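Local coordinates for monosaccharide ABC transporter substrate-binding protein, CUT2 family (Acidothermus cellulolyticus, PDB 4RU1) that binds myo-inositol between its two domains and probably serves as the carbohydrate-binding component of an ABC transporter for sugars, at residues A[20-25]-A[76-81]; A[145-150]-A[174-179]. All coordinates share one frame; numbering follows the deposited sequence.

Contact 1 of 2, residues A[20-25]-A[76-81]; sequences HLTIAM and KVDGIA
The side chains of L21 and D78 cross at about a right angle, L21 CD2 4.1 Å from D78 CG, while the leucine also packs on I268 of helix 253-270. At T22 the same aspartate forms a two-point grip. Its OD2 takes the T22 amide through the anti lone pair, 2.8 Å from N and nearly straight at 171°, and its own N gives a hydrogen bond to T22 O. D78 CG lies anti to the carbonyl carbon (chi1 -60°), beside the backbone N that makes this second bond. An alanine here would probably leave the T22 amide without its carboxylate acceptor, while the backbone bond to T22 O could stay. A water bound to T22 OG1 gives D78 OD2 a second, weak bond. T22 CG2 touches V77 CG1, the two side chains crossing at about a right angle.

From A24 on the segments pair as parallel strands, first and third in chain order but adjacent in the Rossmann-like sheet of the N-terminal domain of a periplasmic binding protein. Just before, I23 turns its CA-H to G79 O, with CA 3.4 Å from that oxygen. A24 bonds both ways, its N to G79 O and its O to A81 N (2.8 Å); its small CB touches V77 CG1 and, more loosely, I80 CG1. M25, bent at chi3, brings CE to 4.2 Å from A81 CB.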
ATOM      1  N   HIS A  20     -24.968 -16.468   3.806  1.00 23.86           N
ATOM      2  CA  HIS A  20     -24.724 -15.078   3.515  1.00 25.87           C
ATOM      3  C   HIS A  20     -23.865 -14.536   4.643  1.00 31.51           C
ATOM      4  O   HIS A  20     -24.152 -14.757   5.817  1.00 23.82           O
ATOM      5  CB  HIS A  20     -25.991 -14.257   3.346  1.00 26.08           C
ATOM      6  CG  HIS A  20     -25.692 -12.822   3.141  1.00 27.60           C
ATOM      7  ND1 HIS A  20     -25.699 -11.944   4.195  1.00 37.89           N
ATOM      8  CD2 HIS A  20     -25.298 -12.121   2.057  1.00 41.36           C
ATOM      9  CE1 HIS A  20     -25.309 -10.764   3.767  1.00 22.58           C
ATOM     10  NE2 HIS A  20     -25.103 -10.828   2.470  1.00 28.16           N
ATOM     11  N   LEU A  21     -22.775 -13.862   4.276  1.00 16.31           N
ATOM     12  CA  LEU A  21     -21.816 -13.332   5.221  1.00 22.05           C
ATOM     13  C   LEU A  21     -21.709 -11.813   5.129  1.00 16.73           C
ATOM     14  O   LEU A  21     -21.893 -11.231   4.059  1.00 21.26           O
ATOM     15  CB  LEU A  21     -20.436 -13.873   4.862  1.00 23.03           C
ATOM     16  CG  LEU A  21     -20.353 -15.372   4.878  1.00 18.63           C
ATOM     17  CD1 LEU A  21     -18.953 -15.811   4.658  1.00 21.08           C
ATOM     18  CD2 LEU A  21     -20.866 -15.948   6.192  1.00 25.35           C
ATOM     19  N   THR A  22     -21.455 -11.197   6.292  1.00 18.60           N
ATOM     20  CA  THR A  22     -21.187  -9.781   6.360  1.00 19.19           C
ATOM     21  C   THR A  22     -19.750  -9.582   6.819  1.00 13.77           C
ATOM     22  O   THR A  22     -19.333 -10.110   7.933  1.00 16.71           O
ATOM     23  CB  THR A  22     -22.116  -9.016   7.339  1.00 29.89           C
ATOM     24  OG1 THR A  22     -23.459  -9.090   6.868  1.00 24.74           O
ATOM     25  CG2 THR A  22     -21.676  -7.487   7.427  1.00 21.82           C
ATOM     26  N   ILE A  23     -18.954  -8.978   5.933  1.00 15.30           N
ATOM     27  CA  ILE A  23     -17.523  -8.726   6.253  0.50 16.09           C
ATOM     28  C   ILE A  23     -17.245  -7.235   6.301  1.00 14.78           C
ATOM     29  O   ILE A  23     -17.608  -6.514   5.413  1.00 17.05           O
ATOM     30  CB  ILE A  23     -16.558  -9.365   5.235  0.50 15.34           C
ATOM     31  CG1 ILE A  23     -16.918 -10.845   4.996  0.50 19.74           C
ATOM     32  CG2 ILE A  23     -15.099  -9.119   5.661  0.50 13.37           C
ATOM     33  CD1 ILE A  23     -16.771 -11.793   6.165  0.50 16.61           C
ATOM     34  N   ALA A  24     -16.638  -6.778   7.432  1.00 15.66           N
ATOM     35  CA  ALA A  24     -16.146  -5.382   7.568  1.00 14.73           C
ATOM     36  C   ALA A  24     -14.756  -5.270   7.070  1.00 13.58           C
ATOM     37  O   ALA A  24     -13.863  -6.010   7.606  1.00 17.98           O
ATOM     38  CB  ALA A  24     -16.161  -4.915   9.015  1.00 15.03           C
ATOM     39  N   MET A  25     -14.537  -4.404   6.091  1.00 15.57           N
ATOM     40  CA  MET A  25     -13.137  -4.057   5.641  1.00 12.28           C
ATOM     41  C   MET A  25     -12.838  -2.654   6.135  1.00 13.71           C
ATOM     42  O   MET A  25     -13.584  -1.685   5.798  1.00 15.35           O
ATOM     43  CB  MET A  25     -12.976  -4.115   4.137  1.00 11.96           C
ATOM     44  CG  MET A  25     -11.661  -3.681   3.592  1.00 16.57           C
ATOM     45  SD  MET A  25     -11.381  -4.053   1.763  1.00  8.56           S
ATOM     46  CE  MET A  25     -10.946  -5.794   1.953  1.00 15.44           C
ATOM     47  N   LYS A  76     -21.486  -7.396  15.182  1.00 18.57           N
ATOM     48  CA  LYS A  76     -21.436  -8.844  15.119  1.00 21.21           C
ATOM     49  C   LYS A  76     -21.224  -9.302  13.685  1.00 19.17           C
ATOM     50  O   LYS A  76     -21.882 -10.253  13.216  1.00 20.48           O
ATOM     51  CB  LYS A  76     -22.688  -9.451  15.751  1.00 21.13           C
ATOM     52  CG  LYS A  76     -22.625  -9.290  17.248  1.00 25.37           C
ATOM     53  CD  LYS A  76     -23.994  -9.555  17.859  1.00 36.44           C
ATOM     54  CE  LYS A  76     -23.878  -9.706  19.359  1.00 55.91           C
ATOM     55  NZ  LYS A  76     -22.939 -10.809  19.705  1.00 45.10           N
ATOM     56  N   VAL A  77     -20.323  -8.609  12.948  1.00 17.13           N
ATOM     57  CA  VAL A  77     -19.958  -9.042  11.598  1.00 18.95           C
ATOM     58  C   VAL A  77     -19.390 -10.486  11.650  1.00 15.17           C
ATOM     59  O   VAL A  77     -18.875 -10.965  12.688  1.00 17.43           O
ATOM     60  CB  VAL A  77     -18.945  -8.057  10.860  1.00 16.86           C
ATOM     61  CG1 VAL A  77     -19.564  -6.646  10.778  1.00 19.56           C
ATOM     62  CG2 VAL A  77     -17.609  -8.018  11.570  1.00 20.24           C
ATOM     63  N   ASP A  78     -19.406 -11.139  10.500  1.00 16.32           N
ATOM     64  CA  ASP A  78     -18.845 -12.498  10.397  1.00 16.11           C
ATOM     65  C   ASP A  78     -17.314 -12.541  10.322  1.00 16.48           C
ATOM     66  O   ASP A  78     -16.719 -13.596  10.601  1.00 16.09           O
ATOM     67  CB  ASP A  78     -19.447 -13.251   9.231  1.00 16.88           C
ATOM     68  CG  ASP A  78     -20.942 -13.385   9.386  1.00 19.59           C
ATOM     69  OD1 ASP A  78     -21.346 -14.044  10.328  1.00 21.41           O
ATOM     70  OD2 ASP A  78     -21.741 -12.738   8.633  1.00 19.01           O
ATOM     71  N   GLY A  79     -16.686 -11.429   9.879  1.00 12.99           N
ATOM     72  CA  GLY A  79     -15.248 -11.310   9.825  1.00 15.13           C
ATOM     73  C   GLY A  79     -14.892  -9.875   9.574  1.00 12.34           C
ATOM     74  O   GLY A  79     -15.681  -9.093   9.082  1.00 15.82           O
ATOM     75  N   ILE A  80     -13.643  -9.619   9.894  1.00 14.15           N
ATOM     76  CA  ILE A  80     -13.018  -8.346   9.771  1.00 14.95           C
ATOM     77  C   ILE A  80     -11.733  -8.492   8.961  1.00 12.85           C
ATOM     78  O   ILE A  80     -10.906  -9.333   9.225  1.00 15.15           O
ATOM     79  CB  ILE A  80     -12.699  -7.717  11.131  1.00 15.53           C
ATOM     80  CG1 ILE A  80     -14.021  -7.394  11.932  1.00 14.81           C
ATOM     81  CG2 ILE A  80     -11.808  -6.454  10.958  1.00 15.96           C
ATOM     82  CD1 ILE A  80     -13.809  -7.006  13.365  1.00 18.55           C
ATOM     83  N   ALA A  81     -11.601  -7.612   7.969  1.00 13.36           N
ATOM     84  CA  ALA A  81     -10.374  -7.402   7.245  1.00 14.84           C
ATOM     85  C   ALA A  81      -9.842  -6.018   7.568  1.00 14.50           C
ATOM     86  O   ALA A  81     -10.579  -4.998   7.360  1.00 15.90           O
ATOM     87  CB  ALA A  81     -10.702  -7.575   5.780  1.00 15.59           C
TER
HETATM   88  O   HOH W   1     -24.652 -11.245   7.624  1.00 35.42           O

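Contact 2 of 2, residues A[145-150]-A[174-179]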
ATOM      1  N   HIS A 145      22.173   9.813  -5.235  1.00 16.62           N
ATOM      2  CA  HIS A 145      21.512  10.549  -4.183  1.00 16.18           C
ATOM      3  C   HIS A 145      19.995  10.424  -4.334  1.00 12.49           C
ATOM      4  O   HIS A 145      19.365  11.084  -5.139  1.00 17.35           O
ATOM      5  CB  HIS A 145      21.961  12.008  -4.129  1.00 18.71           C
ATOM      6  CG  HIS A 145      21.333  12.762  -3.000  1.00 15.48           C
ATOM      7  ND1 HIS A 145      21.554  14.094  -2.746  1.00 17.53           N
ATOM      8  CD2 HIS A 145      20.521  12.327  -1.999  1.00 16.23           C
ATOM      9  CE1 HIS A 145      20.861  14.461  -1.682  1.00 20.45           C
ATOM     10  NE2 HIS A 145      20.200  13.411  -1.227  1.00 17.64           N
ATOM     11  N   VAL A 146      19.422   9.526  -3.513  1.00 14.30           N
ATOM     12  CA  VAL A 146      17.970   9.321  -3.577  1.00 17.51           C
ATOM     13  C   VAL A 146      17.181  10.152  -2.550  1.00 16.80           C
ATOM     14  O   VAL A 146      17.646  10.363  -1.427  1.00 15.93           O
ATOM     15  CB  VAL A 146      17.631   7.833  -3.362  1.00 16.43           C
ATOM     16  CG1 VAL A 146      18.026   7.348  -1.987  1.00 18.07           C
ATOM     17  CG2 VAL A 146      16.136   7.549  -3.624  1.00 19.49           C
ATOM     18  N   LEU A 147      16.031  10.690  -2.988  1.00 16.44           N
ATOM     19  CA  LEU A 147      15.026  11.322  -2.133  1.00 13.47           C
ATOM     20  C   LEU A 147      13.849  10.417  -2.055  1.00 15.51           C
ATOM     21  O   LEU A 147      13.186  10.124  -3.092  1.00 17.79           O
ATOM     22  CB  LEU A 147      14.616  12.627  -2.795  1.00 14.41           C
ATOM     23  CG  LEU A 147      13.580  13.402  -2.041  1.00 16.24           C
ATOM     24  CD1 LEU A 147      14.123  13.890  -0.720  1.00 19.46           C
ATOM     25  CD2 LEU A 147      13.086  14.601  -2.856  1.00 20.01           C
ATOM     26  N   CYS A 148      13.543   9.955  -0.848  1.00 13.34           N
ATOM     27  CA  CYS A 148      12.347   9.122  -0.631  1.00 14.35           C
ATOM     28  C   CYS A 148      11.250  10.023  -0.091  1.00 17.83           C
ATOM     29  O   CYS A 148      11.477  10.732   0.895  1.00 17.90           O
ATOM     30  CB  CYS A 148      12.628   8.074   0.403  1.00 14.43           C
ATOM     31  SG  CYS A 148      13.569   6.709  -0.272  1.00 23.14           S
ATOM     32  N   VAL A 149      10.091  10.040  -0.747  1.00 14.77           N
ATOM     33  CA  VAL A 149       8.988  10.973  -0.428  1.00 16.36           C
ATOM     34  C   VAL A 149       7.908  10.190   0.241  1.00 15.66           C
ATOM     35  O   VAL A 149       7.459   9.202  -0.312  1.00 14.86           O
ATOM     36  CB  VAL A 149       8.493  11.724  -1.655  1.00 17.03           C
ATOM     37  CG1 VAL A 149       7.326  12.662  -1.278  1.00 16.73           C
ATOM     38  CG2 VAL A 149       9.651  12.507  -2.277  1.00 16.73           C
ATOM     39  N   LEU A 150       7.545  10.592   1.451  1.00 14.89           N
ATOM     40  CA  LEU A 150       6.520   9.900   2.252  1.00 14.53           C
ATOM     41  C   LEU A 150       5.321  10.801   2.417  1.00 14.83           C
ATOM     42  O   LEU A 150       5.485  11.927   2.893  1.00 16.37           O
ATOM     43  CB  LEU A 150       7.035   9.537   3.670  1.00 17.50           C
ATOM     44  CG  LEU A 150       8.240   8.633   3.664  1.00 16.13           C
ATOM     45  CD1 LEU A 150       9.509   9.437   3.883  1.00 18.79           C
ATOM     46  CD2 LEU A 150       8.113   7.606   4.805  1.00 17.90           C
ATOM     47  N   THR A 174      18.059  10.818   1.479  1.00 17.23           N
ATOM     48  CA  THR A 174      17.312  11.894   2.074  1.00 17.15           C
ATOM     49  C   THR A 174      15.828  11.547   2.088  1.00 16.52           C
ATOM     50  O   THR A 174      15.317  11.044   1.082  1.00 16.64           O
ATOM     51  CB  THR A 174      17.496  13.194   1.234  1.00 19.66           C
ATOM     52  OG1 THR A 174      18.878  13.518   1.162  1.00 19.72           O
ATOM     53  CG2 THR A 174      16.818  14.355   1.915  1.00 22.31           C
ATOM     54  N   LYS A 175      15.126  11.790   3.211  1.00 14.95           N
ATOM     55  CA  LYS A 175      13.716  11.572   3.334  1.00 15.82           C
ATOM     56  C   LYS A 175      13.048  12.932   3.302  1.00 17.89           C
ATOM     57  O   LYS A 175      13.525  13.891   3.983  1.00 14.70           O
ATOM     58  CB  LYS A 175      13.386  10.864   4.670  1.00 20.66           C
ATOM     59  CG  LYS A 175      13.151   9.386   4.603  1.00 60.95           C
ATOM     60  CD  LYS A 175      12.151   8.944   5.671  1.00 41.23           C
ATOM     61  CE  LYS A 175      12.764   8.934   7.021  1.00 36.04           C
ATOM     62  NZ  LYS A 175      11.883   8.179   7.946  1.00 26.90           N
ATOM     63  N   LEU A 176      11.858  12.985   2.706  1.00 15.79           N
ATOM     64  CA  LEU A 176      11.029  14.167   2.696  1.00 13.83           C
ATOM     65  C   LEU A 176       9.569  13.775   2.952  1.00 13.63           C
ATOM     66  O   LEU A 176       8.992  12.965   2.185  1.00 14.92           O
ATOM     67  CB  LEU A 176      11.091  14.824   1.375  1.00 11.91           C
ATOM     68  CG  LEU A 176      10.133  15.992   1.117  1.00 15.96           C
ATOM     69  CD1 LEU A 176      10.439  17.201   2.005  1.00 17.69           C
ATOM     70  CD2 LEU A 176      10.152  16.449  -0.318  1.00 16.24           C
ATOM     71  N   TYR A 177       8.968  14.347   3.977  1.00 12.95           N
ATOM     72  CA  TYR A 177       7.597  14.195   4.277  1.00 14.52           C
ATOM     73  C   TYR A 177       6.794  15.302   3.582  1.00 15.20           C
ATOM     74  O   TYR A 177       7.139  16.467   3.619  1.00 17.23           O
ATOM     75  CB  TYR A 177       7.315  14.246   5.801  1.00 12.57           C
ATOM     76  CG  TYR A 177       7.843  13.004   6.547  1.00 14.16           C
ATOM     77  CD1 TYR A 177       7.142  11.784   6.561  1.00 12.04           C
ATOM     78  CD2 TYR A 177       9.124  12.990   7.063  1.00 13.33           C
ATOM     79  CE1 TYR A 177       7.644  10.690   7.215  1.00 11.34           C
ATOM     80  CE2 TYR A 177       9.667  11.874   7.694  1.00 15.61           C
ATOM     81  CZ  TYR A 177       8.943  10.709   7.736  1.00 13.78           C
ATOM     82  OH  TYR A 177       9.431   9.555   8.353  1.00 16.71           O
ATOM     83  N   VAL A 178       5.659  14.900   3.008  1.00 15.97           N
ATOM     84  CA  VAL A 178       4.722  15.833   2.343  1.00 13.72           C
ATOM     85  C   VAL A 178       3.367  15.485   2.795  1.00 16.47           C
ATOM     86  O   VAL A 178       3.100  14.369   3.268  1.00 16.31           O
ATOM     87  CB  VAL A 178       4.842  15.674   0.776  1.00 18.26           C
ATOM     88  CG1 VAL A 178       6.229  15.982   0.217  1.00 14.57           C
ATOM     89  CG2 VAL A 178       4.409  14.314   0.252  1.00 15.86           C
ATOM     90  N   ASN A 179       2.444  16.433   2.636  1.00 16.98           N
ATOM     91  CA  ASN A 179       1.068  16.229   3.058  1.00 22.04           C
ATOM     92  C   ASN A 179       0.287  15.679   1.894  1.00 18.99           C
ATOM     93  O   ASN A 179      -0.203  16.477   1.055  1.00 17.35           O
ATOM     94  CB  ASN A 179       0.432  17.551   3.496  1.00 23.73           C
ATOM     95  CG  ASN A 179      -1.007  17.389   3.961  1.00 22.40           C
ATOM     96  OD1 ASN A 179      -1.572  16.306   3.957  1.00 31.80           O
ATOM     97  ND2 ASN A 179      -1.593  18.503   4.333  1.00 40.63           N
TER
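H145 and T174 meet through a side-chain hydrogen bond, NE2 to OG1 at 2.7 Å, with the hydroxyl at the ring edge near its plane. H145 CG is anti to the backbone N (chi1 -177°), and the end of the side chain comes near T174; ND1 is held in turn by S199 OG, and histidine suits a place where both ring nitrogens find partners.

The backbone bonds form a regular parallel ladder. T174 N reaches V146 O, C148 N reaches T174 O, L176 N reaches C148 O, L150 N reaches L176 O at 2.9 Å, and V178 N closes the series on L150 O.

Apolar contacts divide between the two faces. On one, L147 CD1 touches both T174 CG2 and L176 CB, 3.8 Å from each, and the beta-branched V149 and V178 cross at about a right angle, V149 CG1 3.7 Å from V178 CG2. On the other, L150 runs beside Y177, pointing the same way, and sets CD1 over one face of the ring in a CH-pi contact, 4.2 Å from the centroid and 19° off the normal, displaced toward the rim.

The polar ends of K175 and Y177 meet on this second face: K175 NZ donates to Y177 OH at 2.8 Å, and E159 engages both, by a salt bridge with the lysine and a hydrogen bond with the tyrosine.

The strands belong to a right-handed beta-alpha-beta unit whose helix 156-168 covers the C148 and L150 face; helix 183-196 packs against L147, L176 and V178, and strand 202-205 flanks 145-150 on its other edge.

How the contacts relate
From the N terminus, strand 21-27 leads through helix 35-49, strand 52-58 and helix 62-74 before contact 1 closes the loop by bringing 76-81 alongside it. Contact 1 thus joins neighbouring strands inside the N-terminal sheet, with 52-58 along the other edge of 21-27. Contact 2 opens later and closes a shorter loop, a single helix long, pairing strand 145-150 with 172-177 at the outer edge of the second sheet. The contacts are in series, neither nested nor crossing; their centres lie 37 Å apart on opposite sides of the chain's centre. Each ties together strands within one lobe, and the bound myo-inositol lies between the two lobes.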